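Local coordinates for protein (tenascin) (Gallus gallus, PDB 1QR4) that is an extracellular-matrix adhesion protein whose segment of two fibronectin type III domains spans regions that bind heparin, probably through a basic patch, and contactin, at residues 151-164 with 170-182. Residues are numbered along the deposited sequence; the frame is centred on the assembly and turned at random.
Sequences LVKLVPGVDYNVNI and FEESEPISGILKT
The closing F-G hairpin of the second fibronectin type III domain pairs strand 159-164 with strand 176-181, together with the tyrosine corner that leads into the first of them. Paired backbone bonds join Tyr160 to Leu180, Val162 to Gly178 and Ile164 to Ile176; Tyr160 N reaches Leu180 O at 2.6 Å, and Val162 N meets Gly178 O almost head-on (C=O...N 171°). On the inner face Leu180 has CG anti to its backbone N (chi1 177°), and its CD2 meets Leu154 CD2 at 3.7 Å, the two side chains crossing at about a right angle, while its CB lies 3.8 Å from Tyr160 CB. Tyr160, its CG beside the backbone N (chi1 -82°), turns its ring back under the preceding turn, where the OH accepts a bond from Val155 N at 3.2 Å. Thr182 fills the bend: its CG2 abuts the ring edge in plane, 3.6 Å from Tyr160 CE2, its OG1 lies 2.9 Å from Val155 O, and its O takes a bond from Gly157 N. On the outer face Asp159 OD1 rests 3.5 Å from Ile179 CG2, with Asn161, Asn163 and Ser177 continuing the row. Strand 171-181 is the last of its four-stranded sheet; strand 124-131 flanks 159-168 on its other side, and strand 101-104 of the facing layer packs Phe103 on Val162 and Leu180, and Ile101 on Val162 and Ile164.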
ATOM      1  N   LEU A 151       0.143 -10.247 -24.707  1.00 47.99           N
ATOM      2  CA  LEU A 151       1.129  -9.282 -25.168  1.00 52.54           C
ATOM      3  C   LEU A 151       1.443  -9.672 -26.612  1.00 55.97           C
ATOM      4  O   LEU A 151       1.500 -10.864 -26.938  1.00 57.24           O
ATOM      5  CB  LEU A 151       2.390  -9.307 -24.290  1.00 54.39           C
ATOM      6  CG  LEU A 151       2.267  -8.898 -22.813  1.00 46.89           C
ATOM      7  CD1 LEU A 151       3.643  -8.713 -22.204  1.00 38.13           C
ATOM      8  CD2 LEU A 151       1.500  -7.606 -22.697  1.00 49.30           C
ATOM      9  N   VAL A 152       1.563  -8.673 -27.485  1.00 41.69           N
ATOM     10  CA  VAL A 152       1.852  -8.913 -28.898  1.00 41.23           C
ATOM     11  C   VAL A 152       2.996  -8.052 -29.374  1.00 54.59           C
ATOM     12  O   VAL A 152       3.445  -7.156 -28.659  1.00 69.32           O
ATOM     13  CB  VAL A 152       0.642  -8.610 -29.791  1.00 50.36           C
ATOM     14  CG1 VAL A 152      -0.562  -9.445 -29.357  1.00 37.86           C
ATOM     15  CG2 VAL A 152       0.332  -7.107 -29.775  1.00 37.35           C
ATOM     16  N   LYS A 153       3.414  -8.283 -30.613  1.00 57.77           N
ATOM     17  CA  LYS A 153       4.531  -7.552 -31.211  1.00 66.61           C
ATOM     18  C   LYS A 153       5.830  -7.785 -30.441  1.00 56.64           C
ATOM     19  O   LYS A 153       6.732  -6.946 -30.447  1.00 48.30           O
ATOM     20  CB  LYS A 153       4.250  -6.050 -31.297  1.00 76.17           C
ATOM     21  CG  LYS A 153       3.456  -5.620 -32.512  1.00 84.98           C
ATOM     22  CD  LYS A 153       3.679  -4.131 -32.787  1.00 79.89           C
ATOM     23  CE  LYS A 153       2.820  -3.629 -33.937  1.00 86.18           C
ATOM     24  NZ  LYS A 153       1.370  -3.765 -33.620  1.00 90.03           N
ATOM     25  N   LEU A 154       5.915  -8.933 -29.779  1.00 48.59           N
ATOM     26  CA  LEU A 154       7.102  -9.283 -29.019  1.00 52.16           C
ATOM     27  C   LEU A 154       8.240  -9.833 -29.896  1.00 58.74           C
ATOM     28  O   LEU A 154       8.045 -10.763 -30.695  1.00 58.97           O
ATOM     29  CB  LEU A 154       6.735 -10.285 -27.931  1.00 38.27           C
ATOM     30  CG  LEU A 154       6.494  -9.691 -26.549  1.00 35.02           C
ATOM     31  CD1 LEU A 154       5.786  -8.346 -26.633  1.00 33.49           C
ATOM     32  CD2 LEU A 154       5.709 -10.688 -25.719  1.00 25.40           C
ATOM     33  N   VAL A 155       9.417  -9.221 -29.765  1.00 63.47           N
ATOM     34  CA  VAL A 155      10.607  -9.637 -30.505  1.00 58.93           C
ATOM     35  C   VAL A 155      11.050 -11.026 -30.054  1.00 62.15           C
ATOM     36  O   VAL A 155      11.101 -11.313 -28.861  1.00 53.01           O
ATOM     37  CB  VAL A 155      11.765  -8.650 -30.286  1.00 58.51           C
ATOM     38  CG1 VAL A 155      13.087  -9.253 -30.767  1.00 64.27           C
ATOM     39  CG2 VAL A 155      11.475  -7.353 -31.018  1.00 55.74           C
ATOM     40  N   PRO A 156      11.360 -11.913 -31.010  1.00 71.95           N
ATOM     41  CA  PRO A 156      11.793 -13.264 -30.653  1.00 82.61           C
ATOM     42  C   PRO A 156      13.116 -13.224 -29.898  1.00 87.80           C
ATOM     43  O   PRO A 156      13.952 -12.342 -30.134  1.00 86.69           O
ATOM     44  CB  PRO A 156      11.961 -13.941 -32.016  1.00 87.38           C
ATOM     45  CG  PRO A 156      11.027 -13.184 -32.904  1.00 89.86           C
ATOM     46  CD  PRO A 156      11.272 -11.765 -32.471  1.00 73.89           C
ATOM     47  N   GLY A 157      13.269 -14.153 -28.959  1.00 80.75           N
ATOM     48  CA  GLY A 157      14.485 -14.246 -28.178  1.00 71.64           C
ATOM     49  C   GLY A 157      14.980 -12.960 -27.550  1.00 65.45           C
ATOM     50  O   GLY A 157      15.838 -12.263 -28.102  1.00 78.72           O
ATOM     51  N   VAL A 158      14.403 -12.625 -26.407  1.00 53.14           N
ATOM     52  CA  VAL A 158      14.786 -11.443 -25.655  1.00 53.16           C
ATOM     53  C   VAL A 158      14.033 -11.482 -24.345  1.00 49.46           C
ATOM     54  O   VAL A 158      12.877 -11.897 -24.301  1.00 49.96           O
ATOM     55  CB  VAL A 158      14.521 -10.121 -26.431  1.00 51.09           C
ATOM     56  CG1 VAL A 158      13.231 -10.201 -27.181  1.00 74.26           C
ATOM     57  CG2 VAL A 158      14.486  -8.926 -25.480  1.00 67.68           C
ATOM     58  N   ASP A 159      14.745 -11.176 -23.264  1.00 49.40           N
ATOM     59  CA  ASP A 159      14.160 -11.157 -21.930  1.00 51.36           C
ATOM     60  C   ASP A 159      13.447  -9.834 -21.690  1.00 51.53           C
ATOM     61  O   ASP A 159      14.022  -8.753 -21.890  1.00 51.70           O
ATOM     62  CB  ASP A 159      15.230 -11.395 -20.869  1.00 58.61           C
ATOM     63  CG  ASP A 159      15.520 -12.870 -20.643  1.00 49.81           C
ATOM     64  OD1 ASP A 159      14.590 -13.704 -20.764  1.00 51.39           O
ATOM     65  OD2 ASP A 159      16.683 -13.192 -20.322  1.00 69.85           O
ATOM     66  N   TYR A 160      12.193  -9.935 -21.255  1.00 41.59           N
ATOM     67  CA  TYR A 160      11.347  -8.777 -21.009  1.00 31.99           C
ATOM     68  C   TYR A 160      11.021  -8.544 -19.543  1.00 22.41           C
ATOM     69  O   TYR A 160      10.528  -9.451 -18.870  1.00 31.64           O
ATOM     70  CB  TYR A 160      10.036  -8.949 -21.778  1.00 31.55           C
ATOM     71  CG  TYR A 160      10.101  -8.550 -23.238  1.00 46.30           C
ATOM     72  CD1 TYR A 160      10.191  -7.205 -23.601  1.00 49.11           C
ATOM     73  CD2 TYR A 160      10.021  -9.505 -24.259  1.00 42.81           C
ATOM     74  CE1 TYR A 160      10.193  -6.810 -24.945  1.00 56.11           C
ATOM     75  CE2 TYR A 160      10.021  -9.121 -25.609  1.00 44.39           C
ATOM     76  CZ  TYR A 160      10.103  -7.766 -25.944  1.00 45.57           C
ATOM     77  OH  TYR A 160      10.056  -7.340 -27.258  1.00 41.51           O
ATOM     78  N   ASN A 161      11.287  -7.336 -19.049  1.00 23.93           N
ATOM     79  CA  ASN A 161      10.956  -6.980 -17.661  1.00 22.35           C
ATOM     80  C   ASN A 161       9.470  -6.613 -17.677  1.00 27.80           C
ATOM     81  O   ASN A 161       9.077  -5.700 -18.392  1.00 35.54           O
ATOM     82  CB  ASN A 161      11.778  -5.776 -17.215  1.00 29.43           C
ATOM     83  CG  ASN A 161      12.786  -6.120 -16.122  1.00 32.18           C
ATOM     84  OD1 ASN A 161      12.553  -6.993 -15.283  1.00 37.95           O
ATOM     85  ND2 ASN A 161      13.904  -5.398 -16.109  1.00 33.83           N
ATOM     86  N   VAL A 162       8.649  -7.341 -16.926  1.00 24.67           N
ATOM     87  CA  VAL A 162       7.211  -7.094 -16.913  1.00 30.64           C
ATOM     88  C   VAL A 162       6.675  -6.769 -15.549  1.00 30.52           C
ATOM     89  O   VAL A 162       6.613  -7.629 -14.683  1.00 39.22           O
ATOM     90  CB  VAL A 162       6.410  -8.306 -17.441  1.00 41.63           C
ATOM     91  CG1 VAL A 162       4.904  -8.077 -17.277  1.00 24.61           C
ATOM     92  CG2 VAL A 162       6.748  -8.553 -18.899  1.00 42.45           C
ATOM     93  N   ASN A 163       6.179  -5.541 -15.427  1.00 37.23           N
ATOM     94  CA  ASN A 163       5.615  -5.009 -14.196  1.00 27.55           C
ATOM     95  C   ASN A 163       4.106  -4.881 -14.303  1.00 23.07           C
ATOM     96  O   ASN A 163       3.565  -4.559 -15.361  1.00 26.17           O
ATOM     97  CB  ASN A 163       6.197  -3.629 -13.929  1.00 16.42           C
ATOM     98  CG  ASN A 163       7.717  -3.608 -14.009  1.00 36.24           C
ATOM     99  OD1 ASN A 163       8.295  -3.066 -14.952  1.00 42.41           O
ATOM    100  ND2 ASN A 163       8.373  -4.183 -13.006  1.00 38.94           N
ATOM    101  N   ILE A 164       3.431  -5.136 -13.194  1.00 31.66           N
ATOM    102  CA  ILE A 164       1.979  -5.028 -13.122  1.00 35.95           C
ATOM    103  C   ILE A 164       1.639  -4.214 -11.871  1.00 34.48           C
ATOM    104  O   ILE A 164       2.193  -4.455 -10.790  1.00 34.98           O
ATOM    105  CB  ILE A 164       1.318  -6.407 -13.053  1.00 32.64           C
ATOM    106  CG1 ILE A 164       1.694  -7.210 -14.304  1.00 46.61           C
ATOM    107  CG2 ILE A 164      -0.200  -6.260 -12.949  1.00 17.65           C
ATOM    108  CD1 ILE A 164       1.187  -8.639 -14.299  1.00 46.51           C
ATOM    109  N   PHE A 170      -7.096   7.143  -8.351  1.00 44.53           N
ATOM    110  CA  PHE A 170      -5.820   7.734  -8.785  1.00 56.26           C
ATOM    111  C   PHE A 170      -4.672   7.024  -8.085  1.00 52.98           C
ATOM    112  O   PHE A 170      -3.496   7.262  -8.384  1.00 50.21           O
ATOM    113  CB  PHE A 170      -5.761   9.226  -8.438  1.00 66.38           C
ATOM    114  CG  PHE A 170      -6.977   9.980  -8.848  1.00 75.12           C
ATOM    115  CD1 PHE A 170      -7.116  10.440 -10.151  1.00 90.27           C
ATOM    116  CD2 PHE A 170      -8.018  10.179  -7.947  1.00 91.43           C
ATOM    117  CE1 PHE A 170      -8.282  11.085 -10.556  1.00 87.89           C
ATOM    118  CE2 PHE A 170      -9.186  10.821  -8.339  1.00 85.19           C
ATOM    119  CZ  PHE A 170      -9.318  11.274  -9.645  1.00 72.75           C
ATOM    120  N   GLU A 171      -5.036   6.187  -7.117  1.00 47.05           N
ATOM    121  CA  GLU A 171      -4.064   5.427  -6.360  1.00 55.69           C
ATOM    122  C   GLU A 171      -3.549   4.255  -7.171  1.00 51.11           C
ATOM    123  O   GLU A 171      -4.318   3.565  -7.853  1.00 39.56           O
ATOM    124  CB  GLU A 171      -4.677   4.928  -5.047  1.00 70.58           C
ATOM    125  CG  GLU A 171      -5.006   6.038  -4.063  1.00 91.88           C
ATOM    126  CD  GLU A 171      -3.807   6.926  -3.768  1.00100.00           C
ATOM    127  OE1 GLU A 171      -2.975   6.533  -2.921  1.00 99.92           O
ATOM    128  OE2 GLU A 171      -3.694   8.011  -4.387  1.00 99.57           O
ATOM    129  N   GLU A 172      -2.235   4.078  -7.135  1.00 44.87           N
ATOM    130  CA  GLU A 172      -1.600   2.979  -7.831  1.00 48.90           C
ATOM    131  C   GLU A 172      -0.595   2.316  -6.913  1.00 48.14           C
ATOM    132  O   GLU A 172       0.344   2.944  -6.420  1.00 59.88           O
ATOM    133  CB  GLU A 172      -0.952   3.442  -9.120  1.00 30.43           C
ATOM    134  CG  GLU A 172       0.209   4.352  -8.953  1.00 33.77           C
ATOM    135  CD  GLU A 172       0.777   4.762 -10.287  1.00 43.52           C
ATOM    136  OE1 GLU A 172       0.038   4.704 -11.295  1.00 59.17           O
ATOM    137  OE2 GLU A 172       1.964   5.138 -10.332  1.00 58.73           O
ATOM    138  N   SER A 173      -0.804   1.026  -6.697  1.00 42.23           N
ATOM    139  CA  SER A 173       0.028   0.244  -5.811  1.00 43.88           C
ATOM    140  C   SER A 173       1.474   0.049  -6.225  1.00 33.56           C
ATOM    141  O   SER A 173       1.986   0.670  -7.162  1.00 33.27           O
ATOM    142  CB  SER A 173      -0.604  -1.129  -5.620  1.00 52.68           C
ATOM    143  OG  SER A 173      -0.686  -1.812  -6.854  1.00 46.41           O
ATOM    144  N   GLU A 174       2.148  -0.759  -5.414  1.00 52.92           N
ATOM    145  CA  GLU A 174       3.522  -1.153  -5.655  1.00 48.62           C
ATOM    146  C   GLU A 174       3.430  -2.227  -6.743  1.00 38.26           C
ATOM    147  O   GLU A 174       2.499  -3.043  -6.757  1.00 38.37           O
ATOM    148  CB  GLU A 174       4.133  -1.711  -4.375  1.00 38.77           C
ATOM    149  CG  GLU A 174       4.639  -0.618  -3.484  1.00 34.19           C
ATOM    150  CD  GLU A 174       5.613   0.275  -4.219  1.00 52.12           C
ATOM    151  OE1 GLU A 174       6.733  -0.194  -4.515  1.00 55.13           O
ATOM    152  OE2 GLU A 174       5.256   1.432  -4.539  1.00 70.62           O
ATOM    153  N   PRO A 175       4.357  -2.211  -7.702  1.00 30.24           N
ATOM    154  CA  PRO A 175       4.325  -3.200  -8.779  1.00 28.26           C
ATOM    155  C   PRO A 175       4.985  -4.501  -8.390  1.00 39.99           C
ATOM    156  O   PRO A 175       5.733  -4.563  -7.406  1.00 52.24           O
ATOM    157  CB  PRO A 175       5.154  -2.527  -9.853  1.00 20.65           C
ATOM    158  CG  PRO A 175       6.237  -1.891  -9.038  1.00 17.70           C
ATOM    159  CD  PRO A 175       5.497  -1.291  -7.861  1.00 27.00           C
ATOM    160  N   ILE A 176       4.662  -5.547  -9.146  1.00 41.77           N
ATOM    161  CA  ILE A 176       5.270  -6.867  -8.993  1.00 38.80           C
ATOM    162  C   ILE A 176       5.848  -7.079 -10.380  1.00 40.77           C
ATOM    163  O   ILE A 176       5.348  -6.510 -11.353  1.00 48.63           O
ATOM    164  CB  ILE A 176       4.244  -7.975  -8.754  1.00 34.21           C
ATOM    165  CG1 ILE A 176       3.184  -7.943  -9.846  1.00 32.60           C
ATOM    166  CG2 ILE A 176       3.631  -7.842  -7.391  1.00 45.54           C
ATOM    167  CD1 ILE A 176       2.209  -9.064  -9.750  1.00 41.19           C
ATOM    168  N   SER A 177       6.913  -7.852 -10.495  1.00 42.42           N
ATOM    169  CA  SER A 177       7.437  -8.068 -11.821  1.00 41.08           C
ATOM    170  C   SER A 177       7.980  -9.455 -12.041  1.00 38.08           C
ATOM    171  O   SER A 177       8.138 -10.235 -11.111  1.00 37.62           O
ATOM    172  CB  SER A 177       8.481  -7.018 -12.169  1.00 28.34           C
ATOM    173  OG  SER A 177       9.644  -7.187 -11.391  1.00 60.74           O
ATOM    174  N   GLY A 178       8.221  -9.759 -13.306  1.00 40.34           N
ATOM    175  CA  GLY A 178       8.767 -11.040 -13.679  1.00 39.62           C
ATOM    176  C   GLY A 178       9.476 -10.878 -15.001  1.00 32.72           C
ATOM    177  O   GLY A 178       9.310  -9.866 -15.685  1.00 41.65           O
ATOM    178  N   ILE A 179      10.317 -11.849 -15.334  1.00 41.94           N
ATOM    179  CA  ILE A 179      11.044 -11.828 -16.601  1.00 34.41           C
ATOM    180  C   ILE A 179      10.270 -12.654 -17.618  1.00 28.48           C
ATOM    181  O   ILE A 179       9.798 -13.753 -17.310  1.00 31.56           O
ATOM    182  CB  ILE A 179      12.444 -12.467 -16.487  1.00 36.40           C
ATOM    183  CG1 ILE A 179      13.299 -11.757 -15.422  1.00 24.93           C
ATOM    184  CG2 ILE A 179      13.113 -12.450 -17.859  1.00 40.11           C
ATOM    185  CD1 ILE A 179      14.133 -10.588 -15.941  1.00 18.66           C
ATOM    186  N   LEU A 180      10.106 -12.106 -18.814  1.00 24.32           N
ATOM    187  CA  LEU A 180       9.422 -12.821 -19.874  1.00 31.14           C
ATOM    188  C   LEU A 180      10.430 -13.122 -20.974  1.00 40.92           C
ATOM    189  O   LEU A 180      11.016 -12.203 -21.557  1.00 40.03           O
ATOM    190  CB  LEU A 180       8.280 -12.003 -20.456  1.00 33.97           C
ATOM    191  CG  LEU A 180       7.614 -12.735 -21.624  1.00 30.32           C
ATOM    192  CD1 LEU A 180       6.971 -14.026 -21.123  1.00 32.16           C
ATOM    193  CD2 LEU A 180       6.597 -11.834 -22.294  1.00 41.38           C
ATOM    194  N   LYS A 181      10.618 -14.413 -21.242  1.00 55.27           N
ATOM    195  CA  LYS A 181      11.537 -14.908 -22.260  1.00 43.85           C
ATOM    196  C   LYS A 181      10.765 -15.324 -23.501  1.00 49.15           C
ATOM    197  O   LYS A 181      10.034 -16.319 -23.479  1.00 47.91           O
ATOM    198  CB  LYS A 181      12.326 -16.105 -21.717  1.00 58.48           C
ATOM    199  CG  LYS A 181      11.695 -16.841 -20.524  1.00 80.76           C
ATOM    200  CD  LYS A 181      10.373 -17.535 -20.852  1.00 77.70           C
ATOM    201  CE  LYS A 181       9.718 -18.100 -19.585  1.00 85.19           C
ATOM    202  NZ  LYS A 181       9.391 -17.058 -18.564  1.00 51.96           N
ATOM    203  N   THR A 182      10.938 -14.562 -24.579  1.00 47.85           N
ATOM    204  CA  THR A 182      10.258 -14.815 -25.857  1.00 62.60           C
ATOM    205  C   THR A 182      10.653 -16.122 -26.552  1.00 70.13           C
ATOM    206  O   THR A 182      11.827 -16.252 -26.974  1.00 68.92           O
ATOM    207  CB  THR A 182      10.455 -13.634 -26.859  1.00 63.53           C
ATOM    208  OG1 THR A 182      11.779 -13.093 -26.735  1.00 53.67           O
ATOM    209  CG2 THR A 182       9.432 -12.543 -26.614  1.00 70.53           C
TER